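Local coordinates for protein CRISPR-associated endonuclease Cas3-HD (PDB 3S4L) that cuts single-stranded DNA in a magnesium-dependent reaction and single-stranded RNA without added cations, as a nuclease of CRISPR antiviral defence, at residues His91-Ala96 / Val120-His124; Leu146-Phe152 / Lys181-Ile185; Lys64-Ile68 / Leu162-Ile167. All coordinates share one frame; numbering follows the deposited sequence.

Interaction 1 (His91-Ala96 / Val120-His124); sequences HELVSA and VMLHH. With CA (calcium ion), chain C.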
ATOM      1  N   HIS A  91       4.255  -3.249  -8.338  1.00 29.07           N
ATOM      2  CA  HIS A  91       4.659  -3.145  -6.940  1.00 26.71           C
ATOM      3  C   HIS A  91       3.481  -2.983  -5.976  1.00 27.53           C
ATOM      4  O   HIS A  91       3.524  -3.479  -4.844  1.00 33.38           O
ATOM      5  CB  HIS A  91       5.612  -1.968  -6.763  1.00 25.51           C
ATOM      6  CG  HIS A  91       4.981  -0.641  -7.046  1.00 24.90           C
ATOM      7  ND1 HIS A  91       4.763  -0.169  -8.317  1.00 29.94           N
ATOM      8  CD2 HIS A  91       4.532   0.320  -6.203  1.00 29.29           C
ATOM      9  CE1 HIS A  91       4.194   1.025  -8.256  1.00 22.54           C
ATOM     10  NE2 HIS A  91       4.043   1.335  -6.989  1.00 28.08           N
ATOM     11  N   GLU A  92       2.424  -2.305  -6.419  1.00 27.02           N
ATOM     12  CA  GLU A  92       1.321  -1.983  -5.506  1.00 29.83           C
ATOM     13  C   GLU A  92       0.580  -3.208  -4.973  1.00 34.54           C
ATOM     14  O   GLU A  92      -0.016  -3.156  -3.892  1.00 32.22           O
ATOM     15  CB  GLU A  92       0.330  -0.976  -6.118  1.00 27.98           C
ATOM     16  CG  GLU A  92      -0.351  -1.427  -7.389  1.00 40.10           C
ATOM     17  CD  GLU A  92       0.366  -0.919  -8.643  1.00 46.13           C
ATOM     18  OE1 GLU A  92       1.606  -1.060  -8.730  1.00 41.47           O
ATOM     19  OE2 GLU A  92      -0.314  -0.367  -9.534  1.00 54.70           O
ATOM     20  N   LEU A  93       0.602  -4.305  -5.729  1.00 32.31           N
ATOM     21  CA  LEU A  93      -0.063  -5.542  -5.285  1.00 29.16           C
ATOM     22  C   LEU A  93       0.694  -6.123  -4.098  1.00 25.68           C
ATOM     23  O   LEU A  93       0.099  -6.620  -3.142  1.00 22.91           O
ATOM     24  CB  LEU A  93      -0.149  -6.572  -6.414  1.00 29.88           C
ATOM     25  CG  LEU A  93      -1.315  -6.502  -7.411  1.00 36.36           C
ATOM     26  CD1 LEU A  93      -1.476  -5.146  -8.050  1.00 37.16           C
ATOM     27  CD2 LEU A  93      -1.127  -7.580  -8.486  1.00 41.29           C
ATOM     28  N   VAL A  94       2.019  -6.050  -4.171  1.00 26.41           N
ATOM     29  CA  VAL A  94       2.873  -6.472  -3.072  1.00 29.18           C
ATOM     30  C   VAL A  94       2.768  -5.513  -1.892  1.00 29.88           C
ATOM     31  O   VAL A  94       2.795  -5.952  -0.747  1.00 29.43           O
ATOM     32  CB  VAL A  94       4.338  -6.566  -3.503  1.00 31.50           C
ATOM     33  CG1 VAL A  94       5.237  -6.775  -2.278  1.00 25.69           C
ATOM     34  CG2 VAL A  94       4.493  -7.674  -4.530  1.00 29.01           C
ATOM     35  N   SER A  95       2.645  -4.214  -2.169  1.00 26.46           N
ATOM     36  CA  SER A  95       2.360  -3.232  -1.107  1.00 27.70           C
ATOM     37  C   SER A  95       1.041  -3.547  -0.374  1.00 27.09           C
ATOM     38  O   SER A  95       0.989  -3.543   0.866  1.00 30.43           O
ATOM     39  CB  SER A  95       2.292  -1.800  -1.666  1.00 20.38           C
ATOM     40  OG  SER A  95       3.509  -1.365  -2.258  1.00 21.43           O
ATOM     41  N   ALA A  96      -0.013  -3.811  -1.147  1.00 25.25           N
ATOM     42  CA  ALA A  96      -1.333  -4.105  -0.586  1.00 29.16           C
ATOM     43  C   ALA A  96      -1.281  -5.263   0.401  1.00 27.41           C
ATOM     44  O   ALA A  96      -1.948  -5.240   1.444  1.00 26.60           O
ATOM     45  CB  ALA A  96      -2.351  -4.395  -1.694  1.00 25.38           C
ATOM     46  N   VAL A 120      -4.141   1.092  -1.252  1.00 27.58           N
ATOM     47  CA  VAL A 120      -2.761   0.882  -1.634  1.00 24.68           C
ATOM     48  C   VAL A 120      -2.643   0.091  -2.956  1.00 30.99           C
ATOM     49  O   VAL A 120      -1.774   0.371  -3.787  1.00 31.09           O
ATOM     50  CB  VAL A 120      -2.003   0.159  -0.519  1.00 26.50           C
ATOM     51  CG1 VAL A 120      -0.761  -0.524  -1.091  1.00 27.30           C
ATOM     52  CG2 VAL A 120      -1.633   1.145   0.602  1.00 24.33           C
ATOM     53  N   MET A 121      -3.524  -0.891  -3.140  1.00 26.34           N
ATOM     54  CA  MET A 121      -3.524  -1.717  -4.340  1.00 24.47           C
ATOM     55  C   MET A 121      -3.949  -0.871  -5.537  1.00 32.12           C
ATOM     56  O   MET A 121      -3.667  -1.190  -6.687  1.00 42.57           O
ATOM     57  CB  MET A 121      -4.489  -2.894  -4.161  1.00 31.90           C
ATOM     58  CG  MET A 121      -4.238  -4.085  -5.104  1.00 38.36           C
ATOM     59  SD  MET A 121      -5.616  -5.250  -5.132  1.00 43.44           S
ATOM     60  CE  MET A 121      -5.256  -6.249  -3.702  1.00 94.95           C
ATOM     61  N   LEU A 122      -4.621   0.230  -5.258  1.00 33.50           N
ATOM     62  CA  LEU A 122      -5.165   1.058  -6.316  1.00 34.74           C
ATOM     63  C   LEU A 122      -4.519   2.443  -6.311  1.00 34.98           C
ATOM     64  O   LEU A 122      -5.054   3.362  -6.909  1.00 37.63           O
ATOM     65  CB  LEU A 122      -6.689   1.194  -6.136  1.00 36.52           C
ATOM     66  CG  LEU A 122      -7.632   0.123  -6.710  1.00 46.03           C
ATOM     67  CD1 LEU A 122      -7.116  -1.295  -6.534  1.00 52.04           C
ATOM     68  CD2 LEU A 122      -9.045   0.247  -6.125  1.00 45.84           C
ATOM     69  N   HIS A 123      -3.370   2.607  -5.656  1.00 31.61           N
ATOM     70  CA  HIS A 123      -2.820   3.959  -5.522  1.00 35.33           C
ATOM     71  C   HIS A 123      -2.255   4.502  -6.825  1.00 44.15           C
ATOM     72  O   HIS A 123      -1.811   5.652  -6.877  1.00 46.43           O
ATOM     73  CB  HIS A 123      -1.815   4.098  -4.365  1.00 28.91           C
ATOM     74  CG  HIS A 123      -0.475   3.482  -4.636  1.00 36.13           C
ATOM     75  ND1 HIS A 123      -0.137   2.218  -4.195  1.00 30.57           N
ATOM     76  CD2 HIS A 123       0.616   3.961  -5.280  1.00 35.26           C
ATOM     77  CE1 HIS A 123       1.107   1.946  -4.548  1.00 26.87           C
ATOM     78  NE2 HIS A 123       1.581   2.980  -5.224  1.00 34.67           N
ATOM     79  N   HIS A 124      -2.273   3.698  -7.882  1.00 48.02           N
ATOM     80  CA  HIS A 124      -1.853   4.251  -9.165  1.00 52.79           C
ATOM     81  C   HIS A 124      -2.949   4.719 -10.113  1.00 56.87           C
ATOM     82  O   HIS A 124      -2.722   5.655 -10.879  1.00 56.97           O
ATOM     83  CB  HIS A 124      -0.770   3.416  -9.849  1.00 44.54           C
ATOM     84  CG  HIS A 124       0.590   3.782  -9.375  1.00 34.39           C
ATOM     85  ND1 HIS A 124       1.238   4.913  -9.816  1.00 39.33           N
ATOM     86  CD2 HIS A 124       1.370   3.252  -8.405  1.00 32.27           C
ATOM     87  CE1 HIS A 124       2.388   5.036  -9.176  1.00 38.19           C
ATOM     88  NE2 HIS A 124       2.496   4.034  -8.326  1.00 38.69           N
TER
HETATM   89 CA    CA C 501       3.597   3.506  -6.352  1.00 24.32          CA
HETATM   90  O   HOH W   1      -2.590   0.790  -8.572  1.00 28.47           O
HETATM   91  O   HOH W   2       5.823   4.866  -7.432  1.00 70.93           O
HETATM   92  O   HOH W   3       3.766   5.625  -5.425  1.00 36.40           O

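Interaction 2 (Leu146-Phe152 / Lys181-Ile185); sequences LDKLKKF and KDDII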
ATOM      1  N   LEU A 146      -2.120 -12.856 -11.662  1.00 34.65           N
ATOM      2  CA  LEU A 146      -1.016 -13.731 -12.042  1.00 32.56           C
ATOM      3  C   LEU A 146      -0.065 -13.055 -13.029  1.00 31.38           C
ATOM      4  O   LEU A 146       1.143 -13.277 -12.993  1.00 34.98           O
ATOM      5  CB  LEU A 146      -1.517 -15.063 -12.639  1.00 33.36           C
ATOM      6  CG  LEU A 146      -2.290 -16.042 -11.748  1.00 35.29           C
ATOM      7  CD1 LEU A 146      -2.726 -17.214 -12.594  1.00 35.56           C
ATOM      8  CD2 LEU A 146      -1.449 -16.523 -10.579  1.00 39.89           C
ATOM      9  N   ASP A 147      -0.612 -12.266 -13.939  1.00 30.31           N
ATOM     10  CA  ASP A 147       0.223 -11.487 -14.845  1.00 40.74           C
ATOM     11  C   ASP A 147       1.121 -10.498 -14.067  1.00 44.39           C
ATOM     12  O   ASP A 147       2.314 -10.346 -14.353  1.00 41.45           O
ATOM     13  CB  ASP A 147      -0.670 -10.698 -15.825  1.00 43.64           C
ATOM     14  CG  ASP A 147      -1.311 -11.585 -16.893  1.00 46.20           C
ATOM     15  OD1 ASP A 147      -0.855 -12.739 -17.063  1.00 43.75           O
ATOM     16  OD2 ASP A 147      -2.259 -11.123 -17.578  1.00 46.77           O
ATOM     17  N   LYS A 148       0.540  -9.829 -13.080  1.00 36.66           N
ATOM     18  CA  LYS A 148       1.227  -8.704 -12.456  1.00 42.17           C
ATOM     19  C   LYS A 148       2.196  -9.154 -11.372  1.00 43.74           C
ATOM     20  O   LYS A 148       2.997  -8.369 -10.866  1.00 40.88           O
ATOM     21  CB  LYS A 148       0.223  -7.681 -11.920  1.00 31.39           C
ATOM     22  CG  LYS A 148      -0.610  -6.975 -12.997  1.00 29.48           C
ATOM     23  CD  LYS A 148      -1.763  -6.194 -12.321  1.00 34.39           C
ATOM     24  CE  LYS A 148      -2.425  -5.181 -13.256  1.00 41.13           C
ATOM     25  NZ  LYS A 148      -3.142  -4.129 -12.454  1.00 46.34           N
ATOM     26  N   LEU A 149       2.125 -10.432 -11.031  1.00 36.35           N
ATOM     27  CA  LEU A 149       3.008 -10.988 -10.015  1.00 30.92           C
ATOM     28  C   LEU A 149       3.949 -12.033 -10.605  1.00 38.36           C
ATOM     29  O   LEU A 149       4.817 -12.568  -9.910  1.00 37.50           O
ATOM     30  CB  LEU A 149       2.188 -11.561  -8.855  1.00 25.01           C
ATOM     31  CG  LEU A 149       1.607 -10.410  -8.048  1.00 26.89           C
ATOM     32  CD1 LEU A 149       0.701 -10.880  -6.921  1.00 29.00           C
ATOM     33  CD2 LEU A 149       2.790  -9.587  -7.509  1.00 22.31           C
ATOM     34  N   LYS A 150       3.785 -12.307 -11.894  1.00 40.91           N
ATOM     35  CA  LYS A 150       4.582 -13.342 -12.553  1.00 42.23           C
ATOM     36  C   LYS A 150       6.064 -13.232 -12.194  1.00 45.85           C
ATOM     37  O   LYS A 150       6.680 -14.210 -11.759  1.00 42.63           O
ATOM     38  CB  LYS A 150       4.413 -13.275 -14.074  1.00 41.58           C
ATOM     39  CG  LYS A 150       4.997 -14.488 -14.814  1.00 42.86           C
ATOM     40  CD  LYS A 150       4.664 -14.445 -16.303  1.00 42.72           C
ATOM     41  CE  LYS A 150       4.991 -15.773 -16.981  1.00 49.54           C
ATOM     42  NZ  LYS A 150       6.452 -16.067 -16.943  1.00 56.60           N
ATOM     43  N   LYS A 151       6.629 -12.036 -12.361  1.00 44.06           N
ATOM     44  CA  LYS A 151       8.066 -11.835 -12.130  1.00 41.35           C
ATOM     45  C   LYS A 151       8.442 -11.474 -10.684  1.00 38.62           C
ATOM     46  O   LYS A 151       9.579 -11.085 -10.420  1.00 40.92           O
ATOM     47  CB  LYS A 151       8.644 -10.803 -13.107  1.00 42.81           C
ATOM     48  CG  LYS A 151       8.808 -11.325 -14.518  1.00 53.63           C
ATOM     49  CD  LYS A 151       9.355 -12.744 -14.489  1.00 64.43           C
ATOM     50  CE  LYS A 151       9.909 -13.188 -15.835  1.00 74.04           C
ATOM     51  NZ  LYS A 151      10.747 -14.418 -15.678  1.00 75.95           N
ATOM     52  N   PHE A 152       7.510 -11.608  -9.745  1.00 34.59           N
ATOM     53  CA  PHE A 152       7.865 -11.358  -8.349  1.00 39.29           C
ATOM     54  C   PHE A 152       8.836 -12.435  -7.860  1.00 43.22           C
ATOM     55  O   PHE A 152       8.562 -13.631  -7.978  1.00 41.96           O
ATOM     56  CB  PHE A 152       6.632 -11.297  -7.442  1.00 36.48           C
ATOM     57  CG  PHE A 152       6.961 -11.077  -5.977  1.00 38.13           C
ATOM     58  CD1 PHE A 152       7.434  -9.841  -5.532  1.00 31.70           C
ATOM     59  CD2 PHE A 152       6.781 -12.096  -5.043  1.00 39.30           C
ATOM     60  CE1 PHE A 152       7.736  -9.631  -4.185  1.00 27.99           C
ATOM     61  CE2 PHE A 152       7.071 -11.892  -3.693  1.00 37.91           C
ATOM     62  CZ  PHE A 152       7.556 -10.657  -3.261  1.00 30.82           C
ATOM     63  N   LYS A 181       5.779 -15.818  -2.569  1.00 36.79           N
ATOM     64  CA  LYS A 181       5.083 -15.426  -3.787  1.00 40.39           C
ATOM     65  C   LYS A 181       3.636 -15.907  -3.911  1.00 41.32           C
ATOM     66  O   LYS A 181       2.741 -15.123  -4.227  1.00 43.08           O
ATOM     67  CB  LYS A 181       5.861 -15.905  -5.015  1.00 37.64           C
ATOM     68  CG  LYS A 181       5.167 -15.561  -6.325  1.00 41.31           C
ATOM     69  CD  LYS A 181       6.028 -15.925  -7.520  1.00 41.33           C
ATOM     70  CE  LYS A 181       5.408 -15.425  -8.800  1.00 42.84           C
ATOM     71  NZ  LYS A 181       6.348 -15.614  -9.938  1.00 50.90           N
ATOM     72  N   ASP A 182       3.403 -17.191  -3.683  1.00 38.32           N
ATOM     73  CA  ASP A 182       2.074 -17.736  -3.894  1.00 38.81           C
ATOM     74  C   ASP A 182       1.127 -17.239  -2.811  1.00 40.19           C
ATOM     75  O   ASP A 182      -0.064 -17.023  -3.059  1.00 45.81           O
ATOM     76  CB  ASP A 182       2.112 -19.278  -4.007  1.00 42.27           C
ATOM     77  CG  ASP A 182       2.993 -19.761  -5.169  1.00 52.17           C
ATOM     78  OD1 ASP A 182       3.390 -18.935  -6.031  1.00 52.06           O
ATOM     79  OD2 ASP A 182       3.286 -20.975  -5.226  1.00 62.86           O
ATOM     80  N   ASP A 183       1.659 -17.013  -1.618  1.00 41.47           N
ATOM     81  CA  ASP A 183       0.871 -16.390  -0.562  1.00 44.08           C
ATOM     82  C   ASP A 183       0.378 -14.997  -0.953  1.00 41.22           C
ATOM     83  O   ASP A 183      -0.757 -14.633  -0.649  1.00 43.27           O
ATOM     84  CB  ASP A 183       1.679 -16.333   0.733  1.00 52.47           C
ATOM     85  CG  ASP A 183       2.054 -17.714   1.241  1.00 58.71           C
ATOM     86  OD1 ASP A 183       1.149 -18.427   1.733  1.00 61.24           O
ATOM     87  OD2 ASP A 183       3.247 -18.085   1.141  1.00 56.53           O
ATOM     88  N   ILE A 184       1.219 -14.227  -1.641  1.00 36.83           N
ATOM     89  CA  ILE A 184       0.831 -12.878  -2.074  1.00 36.93           C
ATOM     90  C   ILE A 184      -0.211 -12.960  -3.191  1.00 34.81           C
ATOM     91  O   ILE A 184      -1.187 -12.205  -3.206  1.00 32.54           O
ATOM     92  CB  ILE A 184       2.070 -12.020  -2.478  1.00 29.53           C
ATOM     93  CG1 ILE A 184       2.980 -11.844  -1.256  1.00 29.31           C
ATOM     94  CG2 ILE A 184       1.643 -10.655  -3.029  1.00 23.70           C
ATOM     95  CD1 ILE A 184       4.278 -11.059  -1.507  1.00 28.92           C
ATOM     96  N   ILE A 185      -0.005 -13.901  -4.109  1.00 35.27           N
ATOM     97  CA  ILE A 185      -0.969 -14.192  -5.161  1.00 31.29           C
ATOM     98  C   ILE A 185      -2.342 -14.523  -4.572  1.00 32.50           C
ATOM     99  O   ILE A 185      -3.360 -13.951  -4.972  1.00 34.66           O
ATOM    100  CB  ILE A 185      -0.455 -15.352  -6.056  1.00 34.30           C
ATOM    101  CG1 ILE A 185       0.673 -14.854  -6.973  1.00 28.02           C
ATOM    102  CG2 ILE A 185      -1.598 -16.017  -6.853  1.00 27.78           C
ATOM    103  CD1 ILE A 185       1.396 -15.984  -7.734  1.00 28.18           C
TER

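Interaction 3 (Lys64-Ile68 / Leu162-Ile167); sequences KLHDI and LIKKLI. With CA (calcium ion), chain C.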
ATOM      1  N   LYS A  64       3.454   5.369   4.465  1.00 32.58           N
ATOM      2  CA  LYS A  64       4.731   4.695   4.577  1.00 34.01           C
ATOM      3  C   LYS A  64       4.805   3.405   3.755  1.00 33.01           C
ATOM      4  O   LYS A  64       5.871   2.999   3.307  1.00 35.23           O
ATOM      5  CB  LYS A  64       5.052   4.420   6.048  1.00 38.96           C
ATOM      6  CG  LYS A  64       5.334   5.679   6.869  1.00 40.32           C
ATOM      7  CD  LYS A  64       5.430   5.351   8.349  1.00 37.99           C
ATOM      8  CE  LYS A  64       5.962   6.530   9.152  1.00 47.98           C
ATOM      9  NZ  LYS A  64       5.893   6.241  10.621  1.00 50.04           N
ATOM     10  N   LEU A  65       3.674   2.756   3.552  1.00 28.74           N
ATOM     11  CA  LEU A  65       3.716   1.423   2.994  1.00 28.81           C
ATOM     12  C   LEU A  65       3.241   1.327   1.549  1.00 28.73           C
ATOM     13  O   LEU A  65       3.381   0.273   0.921  1.00 34.23           O
ATOM     14  CB  LEU A  65       2.908   0.475   3.877  1.00 30.10           C
ATOM     15  CG  LEU A  65       3.437   0.228   5.292  1.00 29.06           C
ATOM     16  CD1 LEU A  65       2.514  -0.764   6.010  1.00 30.02           C
ATOM     17  CD2 LEU A  65       4.878  -0.305   5.255  1.00 27.64           C
ATOM     18  N   HIS A  66       2.667   2.394   1.003  1.00 27.48           N
ATOM     19  CA  HIS A  66       2.054   2.222  -0.311  1.00 30.54           C
ATOM     20  C   HIS A  66       3.076   1.850  -1.402  1.00 32.85           C
ATOM     21  O   HIS A  66       2.720   1.224  -2.396  1.00 33.18           O
ATOM     22  CB  HIS A  66       1.169   3.404  -0.705  1.00 28.83           C
ATOM     23  CG  HIS A  66       1.923   4.641  -1.053  1.00 40.37           C
ATOM     24  ND1 HIS A  66       2.464   5.471  -0.095  1.00 41.11           N
ATOM     25  CD2 HIS A  66       2.223   5.198  -2.250  1.00 41.54           C
ATOM     26  CE1 HIS A  66       3.066   6.483  -0.687  1.00 40.88           C
ATOM     27  NE2 HIS A  66       2.928   6.345  -1.995  1.00 40.96           N
ATOM     28  N   ASP A  67       4.339   2.218  -1.204  1.00 29.11           N
ATOM     29  CA  ASP A  67       5.399   1.816  -2.125  1.00 27.14           C
ATOM     30  C   ASP A  67       6.366   0.790  -1.571  1.00 30.08           C
ATOM     31  O   ASP A  67       7.469   0.624  -2.114  1.00 30.67           O
ATOM     32  CB  ASP A  67       6.186   3.038  -2.606  1.00 31.92           C
ATOM     33  CG  ASP A  67       5.469   3.791  -3.708  1.00 39.46           C
ATOM     34  OD1 ASP A  67       5.775   4.987  -3.910  1.00 42.45           O
ATOM     35  OD2 ASP A  67       4.597   3.168  -4.357  1.00 39.14           O
ATOM     36  N   ILE A  68       5.970   0.110  -0.497  1.00 26.63           N
ATOM     37  CA  ILE A  68       6.840  -0.907   0.085  1.00 30.15           C
ATOM     38  C   ILE A  68       7.125  -2.008  -0.942  1.00 31.54           C
ATOM     39  O   ILE A  68       8.193  -2.620  -0.919  1.00 32.16           O
ATOM     40  CB  ILE A  68       6.284  -1.487   1.411  1.00 35.13           C
ATOM     41  CG1 ILE A  68       7.396  -2.180   2.196  1.00 35.55           C
ATOM     42  CG2 ILE A  68       5.133  -2.428   1.133  1.00 31.36           C
ATOM     43  CD1 ILE A  68       8.697  -1.371   2.223  1.00 40.82           C
ATOM     44  N   LEU A 162      14.259  -2.890   7.019  1.00 55.93           N
ATOM     45  CA  LEU A 162      13.589  -1.772   6.352  1.00 51.13           C
ATOM     46  C   LEU A 162      12.212  -1.493   6.946  1.00 49.85           C
ATOM     47  O   LEU A 162      11.881  -0.339   7.224  1.00 55.60           O
ATOM     48  CB  LEU A 162      13.471  -2.010   4.846  1.00 48.21           C
ATOM     49  CG  LEU A 162      12.666  -0.942   4.100  1.00 48.81           C
ATOM     50  CD1 LEU A 162      13.391   0.393   4.122  1.00 53.44           C
ATOM     51  CD2 LEU A 162      12.382  -1.365   2.663  1.00 47.20           C
ATOM     52  N   ILE A 163      11.418  -2.545   7.143  1.00 43.94           N
ATOM     53  CA  ILE A 163      10.079  -2.384   7.710  1.00 46.10           C
ATOM     54  C   ILE A 163      10.159  -1.820   9.119  1.00 50.92           C
ATOM     55  O   ILE A 163       9.373  -0.963   9.497  1.00 49.25           O
ATOM     56  CB  ILE A 163       9.301  -3.704   7.757  1.00 48.03           C
ATOM     57  CG1 ILE A 163       8.840  -4.098   6.356  1.00 47.25           C
ATOM     58  CG2 ILE A 163       8.082  -3.560   8.656  1.00 48.68           C
ATOM     59  CD1 ILE A 163       7.884  -3.111   5.724  1.00 42.40           C
ATOM     60  N   LYS A 164      11.122  -2.305   9.892  1.00 63.06           N
ATOM     61  CA  LYS A 164      11.343  -1.810  11.242  1.00 67.40           C
ATOM     62  C   LYS A 164      11.626  -0.306  11.219  1.00 65.04           C
ATOM     63  O   LYS A 164      11.003   0.458  11.958  1.00 64.58           O
ATOM     64  CB  LYS A 164      12.488  -2.576  11.904  1.00 76.56           C
ATOM     65  CG  LYS A 164      12.177  -3.059  13.313  1.00 83.18           C
ATOM     66  CD  LYS A 164      13.136  -4.159  13.777  1.00 87.57           C
ATOM     67  CE  LYS A 164      12.673  -5.539  13.318  1.00 89.05           C
ATOM     68  NZ  LYS A 164      13.311  -6.642  14.101  1.00 92.26           N
ATOM     69  N   LYS A 165      12.556   0.115  10.365  1.00 65.77           N
ATOM     70  CA  LYS A 165      12.860   1.540  10.191  1.00 71.80           C
ATOM     71  C   LYS A 165      11.603   2.346   9.853  1.00 70.05           C
ATOM     72  O   LYS A 165      11.420   3.470  10.328  1.00 70.87           O
ATOM     73  CB  LYS A 165      13.893   1.733   9.076  1.00 75.21           C
ATOM     74  CG  LYS A 165      15.290   2.103   9.530  1.00 82.31           C
ATOM     75  CD  LYS A 165      16.216   2.243   8.328  1.00 86.37           C
ATOM     76  CE  LYS A 165      16.179   0.983   7.466  1.00 87.81           C
ATOM     77  NZ  LYS A 165      17.068   1.055   6.271  1.00 89.66           N
ATOM     78  N   LEU A 166      10.746   1.756   9.023  1.00 63.03           N
ATOM     79  CA  LEU A 166       9.551   2.419   8.524  1.00 55.01           C
ATOM     80  C   LEU A 166       8.414   2.478   9.531  1.00 51.80           C
ATOM     81  O   LEU A 166       7.803   3.530   9.711  1.00 54.72           O
ATOM     82  CB  LEU A 166       9.034   1.702   7.269  1.00 54.32           C
ATOM     83  CG  LEU A 166       9.694   1.989   5.925  1.00 61.10           C
ATOM     84  CD1 LEU A 166       9.497   0.810   4.955  1.00 55.63           C
ATOM     85  CD2 LEU A 166       9.153   3.283   5.334  1.00 64.32           C
ATOM     86  N   ILE A 167       8.082   1.342  10.143  1.00 53.90           N
ATOM     87  CA  ILE A 167       6.851   1.256  10.930  1.00 59.29           C
ATOM     88  C   ILE A 167       7.100   0.807  12.369  1.00 71.38           C
ATOM     89  O   ILE A 167       6.193   0.827  13.208  1.00 72.31           O
ATOM     90  CB  ILE A 167       5.767   0.375  10.252  1.00 63.11           C
ATOM     91  CG1 ILE A 167       6.241  -1.070  10.120  1.00 64.08           C
ATOM     92  CG2 ILE A 167       5.398   0.938   8.889  1.00 63.80           C
ATOM     93  CD1 ILE A 167       5.183  -2.071  10.507  1.00 61.64           C
TER
HETATM   94 CA    CA C 501       3.597   3.506  -6.352  1.00 24.32          CA
HETATM   95  O   HOH W   3       3.766   5.625  -5.425  1.00 36.40           O
HETATM   96  O   HOH W   2       5.823   4.866  -7.432  1.00 70.93           O

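Interaction 1 (His91-Ala96 / Val120-His124)
His91, His123 and His124 bring their NE2 atoms to one calcium ion, and the two segments meet around that shared metal. His91 NE2 lies 2.3 Å from the calcium, and His123 NE2 and His124 NE2 bind it at closely similar lengths. The rings gather rim to rim rather than stacking: the planes of His91 and His124 stand at 80°, those of His91 and His123 at 62°. His91 NE2 and His124 NE2 come within 3.4 Å of each other as co-ligands of the metal, not hydrogen-bonded. His123 ND1 donates to Val120 O at 2.5 Å, lying in the Val120 carbonyl plane on a lone pair of that oxygen, while the oxygen is tilted out of the plane of the His123 ring; with the metal bond, this helps to fix the ring's rotation.

Glu92 lies beside this cluster. With CG set between the backbone N and the carbonyl carbon (chi1 60°) and the chain bent at chi2, its CB rests 3.4 Å from His123 CE1 while OE1 lies above one face of the His91 ring, displaced toward its rim. OE2 takes a hydrogen bond from a water that also donates to Met121 O and accepts from His124 N, tying the carboxylate to the backbone beyond the helix end; Arg90 forms a salt bridge with the same carboxylate. Farther along, the helices approach closely where Ala96 CB meets Met121 CB at 3.6 Å, and Ser95 CB presses tightly on Val120 CG1.

Asp67 completes the protein ligands, giving the metal site characteristic of an HD-domain nuclease. Helix 91-107 supplies His91, and the loop leaving helix 110-121 supplies the other two histidines; Leu93 and Met121 reach Val188 of helix 181-197, and Leu93 also touches helix 142-149.

Interaction 2 (Leu146-Phe152 / Lys181-Ile185)
A type I beta turn, Leu149 to Phe152, at the C-terminal side of helix 142-149 receives the first turn of helix 181-197 in a helix-to-helix contact of the all-alpha HD fold. Lys181 supplies the polar part. CG stands anti to the backbone N (chi1 178°), and the rest of the chain is extended, so the ammonium group reaches the turn and NZ donates to Lys150 O; the modelled separation is too short to be taken at face value. On the way Lys181 CD passes 3.4 Å from Phe152 O, and its CB lies at the edge of the Phe152 ring, in plane, 3.9 Å from CD2.

Apolar side chains fill the other side. Ile184 CD1 touches Phe152 CE2 at 3.6 Å, the two side chains crossing at about a right angle. Leu149 CD1 is shared, lying 4.0 Å from both Ile184 CG2 and Ile185 CG1; toward the solvent-accessible margin Leu146 CD2 meets Ile185 CG2 at 3.8 Å.

Helix 91-107 backs this interface: Leu149 and Phe152 both rest on Val94, and Ile184 touches Tyr97, joining the C-terminal part of helix 142-149 and the start of helix 181-197 to the N-terminal part of helix 91-107.

Interaction 3 (Lys64-Ile68 / Leu162-Ile167)
Ile68 CD1 touches two leucines of helix 159-167, 3.6 Å from Leu166 CD1 and 3.7 Å from Leu162 CD2. CG1 of Ile68, placed anti to the backbone N (chi1 -162°), meets Ile163 CD1 at 3.7 Å, with the two side chains crossing at about a right angle. Leu65 extends the apolar surface: its CD2 lies 3.9 Å from Ile167 CG2 and slightly farther from Ile163 CD1, again approaching both branched chains crosswise. At the margin the extended chain of Lys64 runs alongside the Leu166 carbonyl. Its CD comes within 3.3 Å of Leu166 O, and NZ gives that oxygen a weak hydrogen bond.

The next shell starts from the type I turn, Leu65 to Ile68, whose Ile68 N to Leu65 O bond measures 3.0 Å. The turn points Ile68 at helix 159-167, and Leu65 reaches it with the end of its side chain, while Asp67 takes no part in the apolar contact and instead offers OD2 to the calcium ion at 2.3 Å. Its second oxygen, OD1, accepts a hydrogen bond from a metal-bound water, so both carboxylate oxygens are engaged at the site. His91, His123 and His124 supply the other protein ligands. His66 O is hydrogen-bonded to Ser95 OG, which fastens the turn to helix 91-107.

His66 and Asp67 are the consecutive residues from which HD proteins take their name. The chemistry therefore divides within a few residues: apolar contacts of Leu65 and Ile68, with one weak polar link, join the turn to helix 159-167, and the neighbouring carboxylate, its orientation defined by metal and water, is probably kept in position for the catalytic magnesium.

In the fold
From the N terminus, segment 64-68 comes first and finds its partner only at 162-167, so interaction 3 closes a long loop. Within that loop lies interaction 1, where 91-96 returns to 120-124 across a helical hairpin. Interaction 2 opens after interaction 1 has closed; its first segment, 146-152, lies inside the loop of interaction 3 and its second, 181-185, beyond it, so these two cross. Interaction 1 is spatially the link: it shares the calcium ion and two metal-bound waters with interaction 3, and packs against interaction 2 through Leu93 and Val94. Interactions 2 and 3 do not touch, their nearest atoms being about 8 Å apart.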